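Local coordinates for protein insulinase family protease (Yersinia pestis, PDB 3GO9) that is predicted to belong to the M16 (insulinase) protease family but lacks its usual HxxEH zinc motif, so may be inactive as a protease, at residues L73-A78 against P105-S110; A151-A156 against Q188-P193. All blocks are in the same frame, centred on the assembly; numbering follows the deposited sequence.

Contact 1: residues L73-A78 against P105-S110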
loop_
_atom_site.group_PDB
_atom_site.type_symbol
_atom_site.label_atom_id
_atom_site.label_comp_id
_atom_site.label_asym_id
_atom_site.label_seq_id
_atom_site.Cartn_x
_atom_site.Cartn_y
_atom_site.Cartn_z
ATOM N N LEU A 73 3.068 7.610 19.773
ATOM C CA LEU A 73 3.538 7.211 21.112
ATOM C C LEU A 73 2.740 6.050 21.697
ATOM O O LEU A 73 3.283 5.139 22.322
ATOM C CB LEU A 73 3.537 8.386 22.101
ATOM C CG LEU A 73 3.975 8.116 23.534
ATOM C CD1 LEU A 73 5.323 7.505 23.582
ATOM C CD2 LEU A 73 3.929 9.385 24.364
ATOM N N LEU A 74 1.418 6.066 21.477
ATOM C CA LEU A 74 0.532 5.078 22.106
ATOM C C LEU A 74 1.024 3.654 21.886
ATOM O O LEU A 74 1.091 2.904 22.834
ATOM C CB LEU A 74 -0.927 5.257 21.658
ATOM C CG LEU A 74 -1.670 6.538 22.036
ATOM C CD1 LEU A 74 -3.056 6.622 21.340
ATOM C CD2 LEU A 74 -1.773 6.632 23.561
ATOM N N PRO A 75 1.352 3.253 20.642
ATOM C CA PRO A 75 1.749 1.867 20.517
ATOM C C PRO A 75 3.041 1.517 21.218
ATOM O O PRO A 75 3.216 0.339 21.604
ATOM C CB PRO A 75 1.878 1.663 18.995
ATOM C CG PRO A 75 1.759 2.958 18.408
ATOM C CD PRO A 75 1.206 3.905 19.329
ATOM N N ARG A 76 3.940 2.492 21.413
ATOM C CA ARG A 76 5.157 2.190 22.145
ATOM C C ARG A 76 4.823 1.828 23.620
ATOM O O ARG A 76 5.471 0.985 24.256
ATOM C CB ARG A 76 6.106 3.385 22.089
ATOM C CG ARG A 76 7.526 2.951 22.467
ATOM C CD ARG A 76 8.467 4.130 22.479
ATOM N NE ARG A 76 8.711 4.747 21.177
ATOM C CZ ARG A 76 9.713 5.601 20.978
ATOM N NH1 ARG A 76 10.521 5.922 21.987
ATOM N NH2 ARG A 76 9.903 6.174 19.787
ATOM N N LEU A 77 3.797 2.459 24.164
ATOM C CA LEU A 77 3.338 2.144 25.524
ATOM C C LEU A 77 2.948 0.641 25.669
ATOM O O LEU A 77 3.308 0.011 26.667
ATOM C CB LEU A 77 2.197 3.081 25.959
ATOM C CG LEU A 77 2.509 4.537 25.897
ATOM C CD1 LEU A 77 1.231 5.341 26.350
ATOM C CD2 LEU A 77 3.736 4.961 26.740
ATOM N N ALA A 78 2.233 0.138 24.672
ATOM C CA ALA A 78 1.741 -1.204 24.596
ATOM C C ALA A 78 2.900 -2.223 24.612
ATOM O O ALA A 78 2.703 -3.384 24.997
ATOM C CB ALA A 78 0.828 -1.416 23.324
ATOM N N PRO A 105 7.290 -4.284 11.794
ATOM C CA PRO A 105 7.355 -3.741 13.145
ATOM C C PRO A 105 6.067 -3.991 13.898
ATOM O O PRO A 105 4.994 -4.141 13.296
ATOM C CB PRO A 105 7.579 -2.251 12.932
ATOM C CG PRO A 105 7.093 -1.955 11.546
ATOM C CD PRO A 105 7.157 -3.240 10.757
ATOM N N PRO A 106 6.122 -3.904 15.226
ATOM C CA PRO A 106 4.903 -4.142 16.018
ATOM C C PRO A 106 3.765 -3.214 15.694
ATOM O O PRO A 106 2.599 -3.601 15.734
ATOM C CB PRO A 106 5.372 -3.963 17.460
ATOM C CG PRO A 106 6.792 -4.261 17.425
ATOM C CD PRO A 106 7.288 -3.717 16.099
ATOM N N ALA A 107 4.099 -1.984 15.383
ATOM C CA ALA A 107 3.094 -1.043 14.900
ATOM C C ALA A 107 3.699 -0.070 13.920
ATOM O O ALA A 107 4.894 0.220 13.948
ATOM C CB ALA A 107 2.473 -0.269 16.044
ATOM N N ILE A 108 2.837 0.366 13.023
ATOM C CA ILE A 108 3.103 1.374 12.031
ATOM C C ILE A 108 2.057 2.423 12.196
ATOM O O ILE A 108 0.849 2.097 12.222
ATOM C CB ILE A 108 2.969 0.782 10.581
ATOM C CG1 ILE A 108 4.014 -0.299 10.346
ATOM C CG2 ILE A 108 3.033 1.916 9.510
ATOM C CD1 ILE A 108 3.742 -1.154 9.130
ATOM N N THR A 109 2.456 3.682 12.341
ATOM C CA THR A 109 1.465 4.745 12.420
ATOM C C THR A 109 1.578 5.709 11.253
ATOM O O THR A 109 2.648 5.861 10.653
ATOM C CB THR A 109 1.542 5.521 13.729
ATOM O OG1 THR A 109 2.644 6.393 13.733
ATOM C CG2 THR A 109 1.619 4.566 14.936
ATOM N N SER A 110 0.474 6.335 10.896
ATOM C CA SER A 110 0.452 7.125 9.697
ATOM C C SER A 110 -0.497 8.303 9.905
ATOM O O SER A 110 -0.809 8.663 11.046
ATOM C CB SER A 110 0.071 6.194 8.515
ATOM O OG SER A 110 0.150 6.851 7.260
#

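Contact 2: residues A151-A156 against Q188-P193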
loop_
_atom_site.group_PDB
_atom_site.type_symbol
_atom_site.label_atom_id
_atom_site.label_comp_id
_atom_site.label_asym_id
_atom_site.label_seq_id
_atom_site.Cartn_x
_atom_site.Cartn_y
_atom_site.Cartn_z
ATOM N N ALA A 151 9.137 5.485 30.606
ATOM C CA ALA A 151 9.873 4.345 30.081
ATOM C C ALA A 151 9.950 4.384 28.552
ATOM O O ALA A 151 11.004 4.159 27.967
ATOM C CB ALA A 151 9.252 3.060 30.576
ATOM N N ALA A 152 8.835 4.695 27.911
ATOM C CA ALA A 152 8.771 4.773 26.465
ATOM C C ALA A 152 9.710 5.843 25.886
ATOM O O ALA A 152 10.324 5.657 24.829
ATOM C CB ALA A 152 7.264 5.031 26.011
ATOM N N LEU A 153 9.825 6.958 26.571
ATOM C CA LEU A 153 10.624 8.069 26.073
ATOM C C LEU A 153 12.109 7.808 26.277
ATOM O O LEU A 153 12.937 8.492 25.685
ATOM C CB LEU A 153 10.208 9.357 26.797
ATOM C CG LEU A 153 8.801 9.769 26.362
ATOM C CD1 LEU A 153 8.307 10.972 27.127
ATOM C CD2 LEU A 153 8.724 10.052 24.876
ATOM N N ASN A 154 12.432 6.836 27.131
ATOM C CA ASN A 154 13.828 6.493 27.424
ATOM C C ASN A 154 14.319 5.207 26.715
ATOM O O ASN A 154 15.372 4.698 27.048
ATOM C CB ASN A 154 14.017 6.407 28.931
ATOM C CG ASN A 154 14.084 7.770 29.562
ATOM O OD1 ASN A 154 15.101 8.431 29.442
ATOM N ND2 ASN A 154 12.988 8.235 30.169
ATOM N N THR A 155 13.585 4.694 25.720
ATOM C CA THR A 155 14.093 3.538 24.929
ATOM C C THR A 155 15.234 3.911 23.962
ATOM O O THR A 155 15.255 4.990 23.371
ATOM C CB THR A 155 12.946 2.789 24.168
ATOM O OG1 THR A 155 12.393 3.626 23.117
ATOM C CG2 THR A 155 11.812 2.391 25.146
ATOM N N ALA A 156 16.194 2.998 23.800
ATOM C CA ALA A 156 17.334 3.272 22.919
ATOM C C ALA A 156 16.925 3.363 21.467
ATOM O O ALA A 156 17.600 4.022 20.667
ATOM C CB ALA A 156 18.433 2.184 23.085
ATOM N N GLN A 188 6.469 12.169 14.539
ATOM C CA GLN A 188 7.046 13.348 15.272
ATOM C C GLN A 188 7.181 12.968 16.731
ATOM O O GLN A 188 6.297 12.367 17.279
ATOM C CB GLN A 188 6.131 14.598 15.238
ATOM C CG GLN A 188 5.715 15.115 13.883
ATOM C CD GLN A 188 4.654 16.292 13.857
ATOM O OE1 GLN A 188 5.057 17.451 13.964
ATOM N NE2 GLN A 188 3.315 15.987 13.665
ATOM N N PRO A 189 8.292 13.350 17.390
ATOM C CA PRO A 189 8.303 13.130 18.825
ATOM C C PRO A 189 7.315 14.022 19.572
ATOM O O PRO A 189 7.009 15.132 19.133
ATOM C CB PRO A 189 9.738 13.488 19.211
ATOM C CG PRO A 189 10.507 13.036 18.090
ATOM C CD PRO A 189 9.673 13.443 16.870
ATOM N N VAL A 190 6.842 13.532 20.705
ATOM C CA VAL A 190 5.952 14.324 21.553
ATOM C C VAL A 190 6.687 15.507 22.219
ATOM O O VAL A 190 7.876 15.419 22.451
ATOM C CB VAL A 190 5.309 13.461 22.631
ATOM C CG1 VAL A 190 4.399 12.384 21.963
ATOM C CG2 VAL A 190 6.362 12.829 23.562
ATOM N N THR A 191 5.944 16.579 22.519
ATOM C CA THR A 191 6.453 17.665 23.382
ATOM C C THR A 191 6.571 17.200 24.820
ATOM O O THR A 191 5.652 16.639 25.385
ATOM C CB THR A 191 5.534 18.870 23.317
ATOM O OG1 THR A 191 5.279 19.160 21.935
ATOM C CG2 THR A 191 6.184 20.102 23.979
ATOM N N GLN A 192 7.732 17.449 25.413
ATOM C CA GLN A 192 7.953 17.095 26.794
ATOM C C GLN A 192 7.983 18.364 27.651
ATOM O O GLN A 192 8.382 19.434 27.160
ATOM C CB GLN A 192 9.253 16.332 26.911
ATOM C CG GLN A 192 9.265 15.050 26.150
ATOM C CD GLN A 192 10.442 14.196 26.503
ATOM O OE1 GLN A 192 10.922 14.242 27.635
ATOM N NE2 GLN A 192 10.955 13.434 25.519
ATOM N N PRO A 193 7.502 18.264 28.900
ATOM C CA PRO A 193 6.882 17.100 29.574
ATOM C C PRO A 193 5.507 16.789 29.001
ATOM O O PRO A 193 4.740 17.707 28.631
ATOM C CB PRO A 193 6.772 17.558 31.045
ATOM C CG PRO A 193 7.525 18.848 31.080
ATOM C CD PRO A 193 7.499 19.453 29.765
HETATM O O HOH W 1 12.678 11.468 25.323
#

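Contact 1: residues L73-A78 against P105-S110
The ring of Pro75 turns its CB-CG edge to two methyl groups, Ala107 CB and Thr109 CG2, which lie near the mean plane of the ring rather than over a face. This joins helix 70-80 to strand 107-109 of the seven-stranded sheet in the M16 fold. The helix carries His-Leu-Leu-Pro-Arg where active M16 enzymes have the inverted zinc motif HxxEH, so Pro75 probably sits at the place of the usual glutamate. Proline has no backbone N-H, and the helix is kinked here. Ala107 and Thr109 both point toward the helix, as alternate residues of a strand do, while Ile108 between them points away. Pro75 CB meets Ala107 CB at 3.6 Å. Ile160, from the neighbouring strand 160-162, touches both Pro75 and Thr109. The contact is buried and apolar, with no hydrogen bond across it. Thr109 divides its two branches between different partners. A chi1 of 75° turns OG1 to His72, and it hydrogen-bonds to ND1 of this zinc ligand. Thr109 CG2, the other branch, stands 3.8 Å from Pro75 CG.

Contact 2: residues A151-A156 against Q188-P193
Leu153, in the last turn of helix 146-153, reaches to Val190 and Gln192, and these three side chains make the whole direct contact. Leu153 has the largest buried area of them. Its CD2 is shared between Val190 and the Gln192 amide, while CD1 meets chiefly the amide. Leu153 CD2 touches Val190 CG2 at 3.9 Å, a plain apolar touch. Leu153 CD1 lies over the face of the Gln192 amide, 3.9 Å from Gln192 CD. Leu153 CD2 is also on that face, 4.1 Å from Gln192 NE2. The leucine and glutamine side chains approach from opposite directions. With chi2 at -168° the Gln192 chain is stretched out, which brings its amide to the leucine. Val190 and Gln192 belong to the loop between helices 170-175 and 196-206. Both point toward residues 151-156, and the loop then turns through a cis peptide before Pro193. Val194, further along, also touches Leu153. The polar link between the segments is a water. The water oxygen accepts a short hydrogen bond from Gln192 NE2 (2.6 Å) and donates one to Leu153 O (3.0 Å). The contact thus joins helix and loop at the protein surface. Its chemistry is mixed: methyls pack on an amide face, while the amide nitrogen uses the water to reach a backbone carbonyl oxygen. This bridge may help to hold the Gln192 amide in its orientation.

Contacts 1 and 2 have centres about 13 Å apart and follow one another along the chain. Helix 70-80 joins them: Pro75 serves contact 1, while other residues of 73-78 meet both segments of contact 2. Leu77 CD2 packs on Ala152 CB at 3.6 Å, and Leu73 CD2 lies 3.9 Å from Val190 CG1. Arg76 NH1 probably hydrogen-bonds to Ala152 O (2.9 Å). Arg76 also forms a salt bridge with Asp158, which binds zinc together with His72 and Ile160. Contact 1 borders this site through His72 and Ile160. The side chain of Thr109 is about 6 Å from a bound zinc ion. Contact 2 lies at the surface, the side chain of Gln192 being about 7 Å from a bound zinc ion.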